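Sterol regulatory element-binding protein cleavage-activating protein (PDB 4YHC) acts as the escort protein required for sre1 processing at low sterol and low oxygen, this chain being its WD40 domain. Local coordinates at residues 27-32 with 45-50; 190-195 with 222-227; 248-253 with 316-321; 361-366 with 445-450; 368-373 with 407-412. The protein carries 9 engineered substitutions. One frame throughout, in Å; residues are numbered along the deposited sequence. Where two conformers were deposited one is given.

From the N terminus, contact 1 closes a short loop, joining the lead-in to strand 33-38 with its partner strand 44-49. Contact 2 follows, bringing strand 187-193 against the start of strand 226-230 in the next sheet. Contact 3 spans a longer excursion and links the turn after strand 243-248 to the end of strand 311-317. These three lie in series. Contact 4 closes the longest loop, between strands 363-374 and 448-453 of two sheets, and contact 5 falls wholly within it, pairing strands 363-374 and 406-416 as neighbours. No contacts cross. Contact 4 touches contact 1 through Phe45 and Ala450 and contact 5 through Gly366 and Val412, whereas contacts 3 and 5 lie about 49 Å apart between centres.

Contact 1 of 5, residues 27-32 with 45-50; sequences VHHQLD and FASVGL
His29 and Ser47 form one of two hydrogen bonds that join the loop 27-32 to residues 45-50. His29 NE2 lies 2.8 Å from Ser47 OG in a nearly straight bond (171°) at the imidazole edge; either group could be the donor. The other ring nitrogen, ND1, bonds to Ser53 OG, so the imidazole is held at two points and its rotation is fixed. In the second bond Leu50 N donates to Asp32 O at 2.8 Å, almost along the C=O axis, and the same oxygen receives a CA-H...O contact from Gly49 CA (3.4 Å). Apolar contacts are fewer: Leu31 CB lies 4.3 Å from Leu50 CB, and Leu50 CD1 is 3.7 Å from Asp32 CB. Ring meets backbone where His29 CE1 lies 3.6 Å from Gly49 N. An alanine at His29 would probably leave Ser47 OG and Ser53 OG without their shared imidazole and open a gap beside Gly49. A loop histidine bonded to a second-strand serine is consistent with the His-Ser/Thr part of the Asp-His-Ser/Thr-Trp network of WD40 repeats. The loop leads from strand 20-24 of one sheet into strand 33-38 of the next; His29 also packs on Val55 of strand 54-58.

Contact 2 of 5, residues 190-195 with 222-227; sequences ASLTES and ETKKDI. Engineered in segment 190-195: Ser191 (natural residue Cys).
Leu192 and Ile227 face each other with their CA atoms 6.9 Å apart, too far for backbone pairing, and no hydrogen bond links segment 190-195 to segment 222-227. Side chains make the contact. Ile227 has CG1 between its backbone N and carbonyl carbon (chi1 57°), and CD1 continues anti from there (chi2 177°), which carries it to strand 187-193, 3.7 Å from Ala190 O and equally far from Leu192 N. The same methyl is 4.1 Å from Ala190 CB and from Leu192 CB. Leu192 answers with its two branches: CD2 approaches Asp226 N at 3.6 Å, while CD1 meets Lys224 CB at 3.8 Å. Only the base of Lys224 is used; its chain bends repeatedly, and NZ bonds to Gly196 O.

The backbone that Leu192 covers is shaped by a classic beta bulge, in which Lys225 and Asp226 both stand opposite Ala239 on strand 235-239. Polar bonds hold the bulge: Asp226 OD1 accepts from Ile227 N at 2.9 Å and pairs with Lys177 of strand 175-182, a charged link between the sheets, and OD2 accepts from Phe268 N. Here the first strand of one four-stranded antiparallel sheet packs on the second strand of the sheet before it; such apolar packing between successive sheets is how neighbouring blades of a WD40 beta-propeller meet.

Contact 3 of 5, residues 248-253 with 316-321; sequences DLKNDE and NKWDQQ
Lys250 lies across the indole of Trp318, the two side chains crossing at about a right angle. Its CE sits 3.5 Å above the ring plane, over the centre of the indole, as a CH-pi contact, and NZ adds a cation-pi interaction, 4.1 Å from the centroid of the five-membered ring. The chain runs extended to CE and then bends (chi4 -63°), which places NZ where it can also donate to Trp318 O at 2.9 Å. That carbonyl is gripped twice, since Asn251 ND2 donates to it at 3.0 Å from the opposite face of its plane.

Gln320, although poorly ordered, reaches Asp248 tip to tip: NE2 donates to Asp248 OD2 at 3.0 Å, from above the carboxylate plane. Asp248 OD1 takes two further donors from opposite faces of that plane, Lys250 N at 2.8 Å and Asn316 ND2 at 3.0 Å. The Asn316 amide also bonds to Ala233 O, and a water donates to both Asp248 OD1 and Lys317 O. With so many donors around it, the buried carboxylate is probably stabilised in its charged form.

The bond from Lys250 N to Asp248 OD1 closes an Asx turn. That turn shapes the tight link between strands 243-248 and 253-259, the third and fourth strands of a propeller blade, and the contact ties it to the end of strand 311-317 in a separate sheet.

Contact 4 of 5, residues 361-366 with 445-450; sequences GLYIFG and SDRCVA
Phe365 packs on Val449, the two side chains crossing obliquely: CB of Phe365 lies 3.7 Å from Val449 CG1, and ring atom CD2 lies 3.8 Å from Val449 CG2. The far end of the ring reaches the backbone of the turn before strand 448-453, with Phe365 CZ 3.7 Å from Arg447 O. Tyr363, two residues earlier, brings its ring edge to Asp446 O, CD2 being 3.7 Å away, while its CE2 is 4.0 Å from Arg447 CG, the two side chains lying side by side.

Behind these groups a type I turn from Ser445 to Cys448 sets the backbone. Arg447 N donates to Ser445 OG at 3.0 Å, forming an ST turn, and Arg447 NH1 bonds to Gly463 O. Asp446 OD1 is tied to Ser359. Farther out, Met414 of strand 406-416 and Val460 and Tyr462 of strand 456-462 also meet Phe365. An alanine at Phe365 would probably open a gap between the sheets and leave Val449 CG2 without the ring it packs on.

No hydrogen bond crosses between the segments, so the sheets holding strands 363-374 and 448-453, packed as neighbouring propeller blades, meet here through apolar side chains and through aromatic rings set against backbone carbonyls.

Contact 5 of 5, residues 368-373 with 407-412; sequences RRKSSS and TQVWEV
Arg368 sets CG between its backbone N and carbonyl carbon (chi1 38°), and Glu411 sets its own anti to the backbone N (chi1 176°), both on one face of the sheet. From there Arg368 NH1 makes a 2.8 Å salt bridge to Glu411 OE1, which lies at the guanidinium edge; the two planes are almost perpendicular (87°). On the other face Arg369 CB makes a CH-pi contact, 3.6 Å over the six-membered ring of Trp410, whose NE1 donates to Gln408 OE1 at 3.0 Å. Arg369 continues to a salt bridge with Asp437, and Gln408 OE1 also bonds to Ser432. The strands run antiparallel, with hydrogen-bonded pairs Arg368-Glu411 and Ser373-Thr407 flanking a classic bulge that puts Lys370 and Ser371 opposite Val409: Val409 O accepts from Ser371 N at 3.3 Å and weakly from Lys370 N. This largely surface strand pair is thus held by polar and charged bonds, with the Arg369-Trp410 contact as its main aromatic packing.

Contact 1 of 5, residues 27-32 with 45-50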
# COMPACT_ATOMS: atom_id res chain seq x y z
N VAL A 27 -7.00 20.47 2.54
CA VAL A 27 -6.30 20.73 3.80
C VAL A 27 -4.80 20.52 3.63
O VAL A 27 -4.38 19.79 2.74
CB VAL A 27 -6.90 19.87 4.95
CG1 VAL A 27 -6.08 19.99 6.25
CG2 VAL A 27 -8.29 20.38 5.23
N HIS A 28 -3.99 21.22 4.42
CA HIS A 28 -2.54 21.01 4.38
C HIS A 28 -1.83 21.24 5.70
O HIS A 28 -2.41 21.66 6.66
CB HIS A 28 -1.92 21.89 3.29
CG HIS A 28 -2.12 23.34 3.51
ND1 HIS A 28 -1.31 24.09 4.35
CD2 HIS A 28 -3.06 24.19 3.03
CE1 HIS A 28 -1.74 25.34 4.37
NE2 HIS A 28 -2.79 25.43 3.57
N HIS A 29 -0.55 20.93 5.73
CA HIS A 29 0.28 20.97 6.93
C HIS A 29 1.12 22.25 6.83
O HIS A 29 1.24 22.82 5.75
CB HIS A 29 1.22 19.80 6.94
CG HIS A 29 0.55 18.49 7.15
ND1 HIS A 29 0.62 17.81 8.34
CD2 HIS A 29 -0.17 17.70 6.30
CE1 HIS A 29 -0.05 16.67 8.24
NE2 HIS A 29 -0.50 16.56 7.00
N GLN A 30 1.72 22.64 7.95
CA GLN A 30 2.58 23.84 7.96
C GLN A 30 3.97 23.53 7.58
O GLN A 30 4.64 24.42 7.10
CB GLN A 30 2.57 24.55 9.32
CG GLN A 30 1.86 25.89 9.28
CD GLN A 30 0.40 25.75 8.92
OE1 GLN A 30 -0.33 25.02 9.57
NE2 GLN A 30 -0.04 26.46 7.90
N LEU A 31 4.43 22.29 7.80
CA LEU A 31 5.71 21.81 7.27
C LEU A 31 5.53 20.66 6.23
O LEU A 31 4.45 20.16 6.07
CB LEU A 31 6.57 21.31 8.44
CG LEU A 31 7.42 22.31 9.24
CD1 LEU A 31 8.90 22.24 8.88
CD2 LEU A 31 6.96 23.73 9.06
N ASP A 32 6.60 20.23 5.57
CA ASP A 32 6.49 19.21 4.55
C ASP A 32 5.90 17.92 5.11
O ASP A 32 6.13 17.55 6.31
CB ASP A 32 7.85 18.89 3.94
CG ASP A 32 8.26 19.90 2.83
OD1 ASP A 32 7.48 20.85 2.52
OD2 ASP A 32 9.35 19.70 2.24
N PHE A 45 -7.74 8.35 4.67
CA PHE A 45 -6.37 8.75 4.33
C PHE A 45 -5.81 9.52 5.51
O PHE A 45 -6.54 10.31 6.13
CB PHE A 45 -6.44 9.70 3.12
CG PHE A 45 -5.08 10.18 2.61
CD1 PHE A 45 -4.36 9.40 1.74
CD2 PHE A 45 -4.59 11.38 2.99
CE1 PHE A 45 -3.14 9.85 1.23
CE2 PHE A 45 -3.38 11.84 2.53
CZ PHE A 45 -2.66 11.09 1.62
N ALA A 46 -4.52 9.32 5.79
CA ALA A 46 -3.82 10.12 6.81
C ALA A 46 -2.49 10.65 6.29
O ALA A 46 -1.75 9.93 5.60
CB ALA A 46 -3.56 9.26 8.02
N SER A 47 -2.13 11.87 6.72
CA SER A 47 -0.85 12.45 6.41
C SER A 47 -0.20 12.96 7.71
O SER A 47 -0.89 13.47 8.60
CB SER A 47 -0.98 13.58 5.38
OG SER A 47 -1.94 14.55 5.73
N VAL A 48 1.11 12.81 7.78
CA VAL A 48 1.91 13.19 8.93
C VAL A 48 3.04 14.11 8.51
O VAL A 48 3.78 13.80 7.59
CB VAL A 48 2.51 11.98 9.63
CG1 VAL A 48 3.35 12.47 10.81
CG2 VAL A 48 1.41 11.02 10.15
N GLY A 49 3.11 15.28 9.11
CA GLY A 49 4.09 16.33 8.74
C GLY A 49 5.39 16.01 9.41
O GLY A 49 5.43 15.22 10.38
N LEU A 50 6.45 16.66 8.95
CA LEU A 50 7.73 16.67 9.62
C LEU A 50 7.68 17.14 11.07
O LEU A 50 8.55 16.74 11.82
CB LEU A 50 8.72 17.60 8.90
CG LEU A 50 9.20 17.23 7.50
CD1 LEU A 50 9.99 18.37 6.88
CD2 LEU A 50 10.01 15.96 7.52

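Contact 2 of 5, residues 190-195 with 222-227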
# COMPACT_ATOMS: atom_id res chain seq x y z
N ALA A 190 4.50 -11.73 8.39
CA ALA A 190 5.66 -12.25 7.64
C ALA A 190 6.78 -11.25 7.78
O ALA A 190 6.54 -10.05 7.64
CB ALA A 190 5.29 -12.44 6.17
N SER A 191 8.01 -11.75 8.02
CA SER A 191 9.17 -10.91 8.25
C SER A 191 10.39 -11.38 7.46
O SER A 191 10.76 -12.53 7.47
CB SER A 191 9.49 -10.82 9.75
OG SER A 191 8.32 -10.58 10.52
N LEU A 192 11.00 -10.49 6.74
CA LEU A 192 12.22 -10.78 6.01
C LEU A 192 13.32 -10.29 6.91
O LEU A 192 13.31 -9.11 7.31
CB LEU A 192 12.26 -10.04 4.67
CG LEU A 192 13.62 -10.08 3.91
CD1 LEU A 192 13.97 -11.52 3.59
CD2 LEU A 192 13.49 -9.28 2.63
N THR A 193 14.21 -11.20 7.32
CA THR A 193 15.34 -10.81 8.21
C THR A 193 16.65 -10.71 7.44
O THR A 193 16.75 -11.20 6.33
CB THR A 193 15.56 -11.82 9.34
OG1 THR A 193 15.71 -13.09 8.76
CG2 THR A 193 14.36 -11.91 10.24
N GLU A 194 17.61 -10.02 8.04
CA GLU A 194 18.99 -9.91 7.48
C GLU A 194 19.67 -11.23 7.13
O GLU A 194 20.54 -11.26 6.29
CB GLU A 194 19.90 -9.12 8.40
CG GLU A 194 19.51 -7.66 8.52
CD GLU A 194 20.46 -6.86 9.42
OE1 GLU A 194 21.52 -7.41 9.82
OE2 GLU A 194 20.14 -5.69 9.73
N SER A 195 19.23 -12.32 7.75
CA SER A 195 19.64 -13.67 7.40
C SER A 195 19.20 -14.13 6.05
O SER A 195 19.63 -15.19 5.63
CB SER A 195 18.99 -14.66 8.38
OG SER A 195 18.74 -14.02 9.61
N GLU A 222 21.07 -16.14 -3.96
CA GLU A 222 20.66 -14.78 -4.22
C GLU A 222 20.29 -14.12 -2.91
O GLU A 222 19.82 -14.74 -1.98
CB GLU A 222 19.51 -14.74 -5.23
CG GLU A 222 19.84 -15.32 -6.58
CD GLU A 222 18.79 -15.05 -7.61
OE1 GLU A 222 17.68 -14.53 -7.26
OE2 GLU A 222 19.04 -15.35 -8.79
N THR A 223 20.68 -12.87 -2.79
CA THR A 223 20.16 -11.99 -1.76
C THR A 223 18.60 -11.76 -1.92
O THR A 223 18.12 -11.41 -3.00
CB THR A 223 20.82 -10.65 -1.90
OG1 THR A 223 22.23 -10.84 -1.94
CG2 THR A 223 20.44 -9.70 -0.71
N LYS A 224 17.90 -11.93 -0.83
CA LYS A 224 16.44 -11.62 -0.70
C LYS A 224 16.29 -10.11 -0.50
O LYS A 224 16.97 -9.50 0.31
CB LYS A 224 15.84 -12.40 0.46
CG LYS A 224 15.45 -13.81 0.06
CD LYS A 224 16.56 -14.69 -0.56
CE LYS A 224 17.27 -15.61 0.45
NZ LYS A 224 16.25 -16.34 1.30
N LYS A 225 15.40 -9.50 -1.26
CA LYS A 225 15.34 -8.04 -1.32
C LYS A 225 14.03 -7.47 -0.74
O LYS A 225 13.99 -6.30 -0.30
CB LYS A 225 15.50 -7.60 -2.77
CG LYS A 225 16.84 -7.93 -3.42
CD LYS A 225 17.95 -7.20 -2.68
CE LYS A 225 19.31 -7.17 -3.40
NZ LYS A 225 19.26 -6.49 -4.70
N ASP A 226 12.95 -8.26 -0.78
CA ASP A 226 11.66 -7.72 -0.33
C ASP A 226 10.63 -8.84 -0.26
O ASP A 226 10.77 -9.93 -0.82
CB ASP A 226 11.14 -6.63 -1.30
CG ASP A 226 10.41 -5.48 -0.57
OD1 ASP A 226 10.02 -5.67 0.63
OD2 ASP A 226 10.19 -4.40 -1.21
N ILE A 227 9.58 -8.53 0.46
CA ILE A 227 8.38 -9.38 0.51
C ILE A 227 7.16 -8.51 0.37
O ILE A 227 7.14 -7.35 0.83
CB ILE A 227 8.29 -10.21 1.81
CG1 ILE A 227 8.32 -9.37 3.09
CG2 ILE A 227 9.39 -11.21 1.86
CD1 ILE A 227 8.16 -10.22 4.34

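Contact 3 of 5, residues 248-253 with 316-321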
# COMPACT_ATOMS: atom_id res chain seq x y z
N ASP A 248 2.07 -19.73 -2.27
CA ASP A 248 0.75 -20.00 -1.63
C ASP A 248 0.96 -20.29 -0.16
O ASP A 248 1.55 -21.31 0.25
CB ASP A 248 0.07 -21.17 -2.31
CG ASP A 248 -1.21 -21.67 -1.56
OD1 ASP A 248 -1.81 -20.97 -0.64
OD2 ASP A 248 -1.61 -22.80 -1.95
N LEU A 249 0.49 -19.41 0.68
CA LEU A 249 0.76 -19.59 2.10
C LEU A 249 -0.24 -20.57 2.75
O LEU A 249 -0.05 -20.98 3.87
CB LEU A 249 0.63 -18.23 2.78
CG LEU A 249 1.72 -17.20 3.01
CD1 LEU A 249 3.09 -17.58 2.52
CD2 LEU A 249 1.30 -15.81 2.64
N LYS A 250 -1.35 -20.84 2.09
CA LYS A 250 -2.36 -21.74 2.69
C LYS A 250 -1.85 -23.18 2.62
O LYS A 250 -1.67 -23.85 3.65
CB LYS A 250 -3.66 -21.59 1.96
CG LYS A 250 -4.78 -22.53 2.45
CD LYS A 250 -6.01 -22.39 1.57
CE LYS A 250 -7.17 -23.21 2.10
NZ LYS A 250 -6.81 -24.67 2.08
N ASN A 251 -1.55 -23.62 1.41
CA ASN A 251 -1.04 -24.98 1.18
C ASN A 251 0.51 -25.07 1.09
O ASN A 251 1.02 -26.09 0.76
CB ASN A 251 -1.67 -25.50 -0.11
CG ASN A 251 -3.18 -25.43 -0.07
OD1 ASN A 251 -3.77 -25.93 0.87
ND2 ASN A 251 -3.82 -24.77 -1.05
N ASP A 252 1.22 -24.01 1.48
CA ASP A 252 2.71 -23.90 1.41
C ASP A 252 3.30 -24.50 0.11
O ASP A 252 3.83 -25.60 0.11
CB ASP A 252 3.41 -24.49 2.65
CG ASP A 252 4.70 -23.72 3.02
OD1 ASP A 252 5.10 -22.82 2.26
OD2 ASP A 252 5.33 -24.01 4.07
N GLU A 253 3.42 -23.62 -0.88
CA GLU A 253 3.65 -24.14 -2.21
C GLU A 253 4.12 -23.02 -3.12
O GLU A 253 3.47 -21.98 -3.23
CB GLU A 253 2.36 -24.75 -2.76
CG GLU A 253 2.55 -25.57 -4.02
CD GLU A 253 2.10 -27.00 -3.84
OE1 GLU A 253 1.97 -27.71 -4.86
OE2 GLU A 253 1.88 -27.41 -2.69
N ASN A 316 -4.15 -18.39 -7.37
CA ASN A 316 -4.03 -19.33 -6.31
C ASN A 316 -5.33 -20.16 -6.22
O ASN A 316 -6.31 -19.81 -6.87
CB ASN A 316 -3.72 -18.64 -4.97
CG ASN A 316 -3.20 -19.59 -3.93
OD1 ASN A 316 -2.90 -20.77 -4.22
ND2 ASN A 316 -3.08 -19.10 -2.68
N LYS A 317 -5.29 -21.27 -5.50
CA LYS A 317 -6.48 -22.12 -5.39
C LYS A 317 -6.59 -22.52 -3.96
O LYS A 317 -5.58 -22.76 -3.33
CB LYS A 317 -6.41 -23.38 -6.29
CG LYS A 317 -6.33 -23.08 -7.77
CD LYS A 317 -6.81 -24.19 -8.67
CE LYS A 317 -5.76 -25.24 -8.90
NZ LYS A 317 -6.35 -26.52 -9.45
N TRP A 318 -7.83 -22.64 -3.47
CA TRP A 318 -8.10 -23.09 -2.15
C TRP A 318 -7.48 -24.48 -1.88
O TRP A 318 -6.85 -24.72 -0.83
CB TRP A 318 -9.64 -23.14 -1.98
CG TRP A 318 -10.06 -23.23 -0.56
CD1 TRP A 318 -10.36 -24.38 0.15
CD2 TRP A 318 -10.20 -22.15 0.37
NE1 TRP A 318 -10.71 -24.06 1.41
CE2 TRP A 318 -10.59 -22.71 1.60
CE3 TRP A 318 -10.00 -20.76 0.29
CZ2 TRP A 318 -10.78 -21.93 2.75
CZ3 TRP A 318 -10.22 -19.99 1.40
CH2 TRP A 318 -10.60 -20.57 2.62
N ASP A 319 -7.64 -25.35 -2.89
CA ASP A 319 -7.23 -26.74 -2.91
C ASP A 319 -6.50 -26.89 -4.21
O ASP A 319 -7.03 -26.49 -5.26
CB ASP A 319 -8.47 -27.68 -3.02
CG ASP A 319 -9.30 -27.71 -1.75
OD1 ASP A 319 -8.75 -28.02 -0.67
OD2 ASP A 319 -10.52 -27.41 -1.86
N GLN A 320 -5.33 -27.49 -4.15
CA GLN A 320 -4.43 -27.59 -5.30
C GLN A 320 -4.69 -28.96 -5.94
O GLN A 320 -3.79 -29.74 -6.17
CB GLN A 320 -2.95 -27.40 -4.90
CG GLN A 320 -2.63 -26.03 -4.25
CD GLN A 320 -2.48 -24.85 -5.24
OE1 GLN A 320 -2.57 -25.00 -6.45
NE2 GLN A 320 -2.25 -23.67 -4.70
N GLN A 321 -5.97 -29.21 -6.21
CA GLN A 321 -6.48 -30.47 -6.72
C GLN A 321 -7.49 -30.08 -7.78
O GLN A 321 -7.89 -28.91 -7.86
CB GLN A 321 -7.14 -31.29 -5.60
CG GLN A 321 -8.46 -30.72 -5.05
CD GLN A 321 -9.66 -31.68 -5.16
OE1 GLN A 321 -9.59 -32.76 -5.78
NE2 GLN A 321 -10.79 -31.26 -4.59
O HOH W 1 -4.61 -21.26 -1.24

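Contact 4 of 5, residues 361-366 with 445-450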
# COMPACT_ATOMS: atom_id res chain seq x y z
N GLY A 361 -2.82 -2.06 -10.06
CA GLY A 361 -1.74 -2.07 -11.02
C GLY A 361 -2.09 -1.68 -12.45
O GLY A 361 -1.29 -1.85 -13.37
N LEU A 362 -3.31 -1.25 -12.70
CA LEU A 362 -3.72 -0.97 -14.06
C LEU A 362 -3.28 0.41 -14.61
O LEU A 362 -3.18 0.57 -15.83
CB LEU A 362 -5.26 -1.08 -14.23
CG LEU A 362 -5.80 -2.50 -14.25
CD1 LEU A 362 -7.33 -2.45 -14.48
CD2 LEU A 362 -5.14 -3.29 -15.36
N TYR A 363 -3.10 1.39 -13.74
CA TYR A 363 -2.66 2.71 -14.15
C TYR A 363 -1.40 3.14 -13.38
O TYR A 363 -1.23 2.84 -12.13
CB TYR A 363 -3.73 3.70 -13.86
CG TYR A 363 -5.02 3.52 -14.60
CD1 TYR A 363 -5.18 4.04 -15.87
CD2 TYR A 363 -6.07 2.83 -14.05
CE1 TYR A 363 -6.31 3.83 -16.62
CE2 TYR A 363 -7.23 2.63 -14.79
CZ TYR A 363 -7.34 3.14 -16.07
OH TYR A 363 -8.47 3.01 -16.79
N ILE A 364 -0.51 3.82 -14.10
CA ILE A 364 0.60 4.52 -13.46
C ILE A 364 0.34 6.03 -13.57
O ILE A 364 -0.03 6.52 -14.64
CB ILE A 364 1.95 4.22 -14.13
CG1 ILE A 364 2.14 2.74 -14.34
CG2 ILE A 364 3.13 4.84 -13.35
CD1 ILE A 364 3.22 2.44 -15.31
N PHE A 365 0.59 6.76 -12.50
CA PHE A 365 0.48 8.21 -12.52
C PHE A 365 1.76 8.80 -12.07
O PHE A 365 2.46 8.23 -11.23
CB PHE A 365 -0.64 8.69 -11.61
CG PHE A 365 -2.03 8.12 -11.97
CD1 PHE A 365 -2.82 8.74 -12.95
CD2 PHE A 365 -2.53 7.01 -11.34
CE1 PHE A 365 -4.09 8.26 -13.29
CE2 PHE A 365 -3.81 6.52 -11.68
CZ PHE A 365 -4.58 7.12 -12.66
N GLY A 366 2.03 10.00 -12.54
CA GLY A 366 3.21 10.67 -12.14
C GLY A 366 3.16 12.15 -12.24
O GLY A 366 2.31 12.69 -12.94
N SER A 445 -7.01 4.18 -4.72
CA SER A 445 -8.04 3.37 -5.26
C SER A 445 -7.46 2.72 -6.54
O SER A 445 -6.31 3.01 -6.92
CB SER A 445 -9.30 4.20 -5.64
OG SER A 445 -9.24 4.86 -6.92
N ASP A 446 -8.26 1.86 -7.17
CA ASP A 446 -7.93 1.27 -8.45
C ASP A 446 -7.73 2.30 -9.62
O ASP A 446 -7.21 1.95 -10.68
CB ASP A 446 -8.99 0.28 -8.82
CG ASP A 446 -8.99 -0.98 -7.96
OD1 ASP A 446 -8.01 -1.25 -7.22
OD2 ASP A 446 -9.98 -1.76 -8.07
N ARG A 447 -8.16 3.54 -9.44
CA ARG A 447 -7.97 4.56 -10.45
C ARG A 447 -7.45 5.88 -9.92
O ARG A 447 -7.58 6.92 -10.57
CB ARG A 447 -9.30 4.85 -11.15
CG ARG A 447 -9.87 3.69 -11.98
CD ARG A 447 -11.21 4.16 -12.63
NE ARG A 447 -12.18 3.08 -12.73
CZ ARG A 447 -13.50 3.18 -12.61
NH1 ARG A 447 -14.13 4.33 -12.31
NH2 ARG A 447 -14.21 2.08 -12.77
N CYS A 448 -6.93 5.90 -8.72
CA CYS A 448 -6.53 7.17 -8.12
C CYS A 448 -5.37 7.00 -7.16
O CYS A 448 -5.21 5.96 -6.50
CB CYS A 448 -7.71 7.84 -7.41
SG CYS A 448 -7.44 9.58 -7.11
N VAL A 449 -4.54 8.03 -7.13
CA VAL A 449 -3.34 8.10 -6.37
C VAL A 449 -3.26 9.43 -5.65
O VAL A 449 -3.86 10.43 -6.06
CB VAL A 449 -2.29 7.85 -7.46
CG1 VAL A 449 -1.50 9.03 -7.99
CG2 VAL A 449 -1.90 6.42 -7.62
N ALA A 450 -2.54 9.42 -4.54
CA ALA A 450 -2.14 10.63 -3.83
C ALA A 450 -0.62 10.83 -3.98
O ALA A 450 0.18 9.89 -3.75
CB ALA A 450 -2.49 10.53 -2.34

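Contact 5 of 5, residues 368-373 with 407-412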
# COMPACT_ATOMS: atom_id res chain seq x y z
N ARG A 368 6.12 15.64 -12.50
CA ARG A 368 7.49 16.25 -12.49
C ARG A 368 7.42 17.75 -12.66
O ARG A 368 6.56 18.25 -13.41
CB ARG A 368 8.40 15.75 -13.60
CG ARG A 368 7.75 15.52 -14.93
CD ARG A 368 8.75 14.91 -15.89
NE ARG A 368 9.68 15.89 -16.36
CZ ARG A 368 9.61 16.50 -17.53
NH1 ARG A 368 8.64 16.23 -18.41
NH2 ARG A 368 10.52 17.40 -17.82
N ARG A 369 8.28 18.46 -11.93
CA ARG A 369 8.37 19.90 -12.11
C ARG A 369 9.29 20.12 -13.31
O ARG A 369 10.42 19.80 -13.21
CB ARG A 369 8.87 20.61 -10.84
CG ARG A 369 8.75 22.15 -10.95
CD ARG A 369 9.60 22.96 -10.02
NE ARG A 369 9.71 22.31 -8.76
CZ ARG A 369 10.75 21.61 -8.38
NH1 ARG A 369 11.83 21.52 -9.16
NH2 ARG A 369 10.72 21.00 -7.20
N LYS A 370 8.77 20.60 -14.45
CA LYS A 370 9.57 20.98 -15.63
C LYS A 370 10.39 22.24 -15.44
O LYS A 370 11.51 22.29 -15.89
CB LYS A 370 8.69 21.24 -16.84
CG LYS A 370 8.11 19.97 -17.43
CD LYS A 370 7.51 20.24 -18.80
CE LYS A 370 6.06 20.63 -18.73
NZ LYS A 370 5.58 20.79 -20.10
N SER A 371 9.84 23.26 -14.78
CA SER A 371 10.51 24.57 -14.72
C SER A 371 9.92 25.48 -13.67
O SER A 371 8.79 25.31 -13.20
CB SER A 371 10.39 25.28 -16.06
OG SER A 371 9.04 25.73 -16.26
N SER A 372 10.70 26.49 -13.30
CA SER A 372 10.19 27.53 -12.44
C SER A 372 10.84 28.86 -12.74
O SER A 372 11.94 28.91 -13.30
CB SER A 372 10.37 27.17 -10.98
OG SER A 372 11.71 26.87 -10.70
N SER A 373 10.14 29.93 -12.39
CA SER A 373 10.59 31.30 -12.71
C SER A 373 10.02 32.31 -11.75
O SER A 373 8.84 32.24 -11.36
CB SER A 373 10.21 31.68 -14.13
OG SER A 373 11.26 32.40 -14.73
N THR A 407 6.61 31.00 -10.37
CA THR A 407 5.74 30.34 -11.28
C THR A 407 6.44 29.03 -11.69
O THR A 407 7.63 29.03 -11.99
CB THR A 407 5.46 31.25 -12.50
OG1 THR A 407 4.63 32.35 -12.08
CG2 THR A 407 4.80 30.52 -13.58
N GLN A 408 5.70 27.92 -11.65
CA GLN A 408 6.24 26.60 -11.95
C GLN A 408 5.40 25.92 -12.98
O GLN A 408 4.16 26.05 -12.98
CB GLN A 408 6.25 25.73 -10.68
CG GLN A 408 7.14 26.21 -9.56
CD GLN A 408 6.83 25.56 -8.21
OE1 GLN A 408 5.87 24.79 -8.05
NE2 GLN A 408 7.61 25.92 -7.21
N VAL A 409 6.02 25.18 -13.88
CA VAL A 409 5.30 24.40 -14.81
C VAL A 409 5.53 22.96 -14.37
O VAL A 409 6.70 22.55 -14.21
CB VAL A 409 5.80 24.53 -16.24
CG1 VAL A 409 4.97 23.68 -17.13
CG2 VAL A 409 5.69 26.00 -16.72
N TRP A 410 4.43 22.21 -14.20
CA TRP A 410 4.49 20.74 -13.88
C TRP A 410 3.93 19.93 -15.01
O TRP A 410 3.09 20.44 -15.83
CB TRP A 410 3.71 20.48 -12.61
CG TRP A 410 4.27 21.12 -11.40
CD1 TRP A 410 4.18 22.42 -11.05
CD2 TRP A 410 4.99 20.46 -10.34
NE1 TRP A 410 4.87 22.63 -9.85
CE2 TRP A 410 5.30 21.43 -9.37
CE3 TRP A 410 5.36 19.13 -10.10
CZ2 TRP A 410 6.02 21.14 -8.22
CZ3 TRP A 410 6.05 18.81 -8.91
CH2 TRP A 410 6.39 19.82 -8.00
N GLU A 411 4.41 18.70 -15.15
CA GLU A 411 3.80 17.78 -16.05
C GLU A 411 3.14 16.71 -15.14
O GLU A 411 3.77 16.19 -14.21
CB GLU A 411 4.79 17.16 -17.02
CG GLU A 411 4.12 16.10 -17.91
CD GLU A 411 5.08 15.10 -18.53
OE1 GLU A 411 6.23 14.95 -18.06
OE2 GLU A 411 4.64 14.41 -19.49
N VAL A 412 1.84 16.53 -15.32
CA VAL A 412 1.04 15.45 -14.69
C VAL A 412 0.74 14.42 -15.72
O VAL A 412 0.22 14.74 -16.82
CB VAL A 412 -0.27 15.98 -14.17
CG1 VAL A 412 -0.90 14.99 -13.21
CG2 VAL A 412 -0.01 17.29 -13.49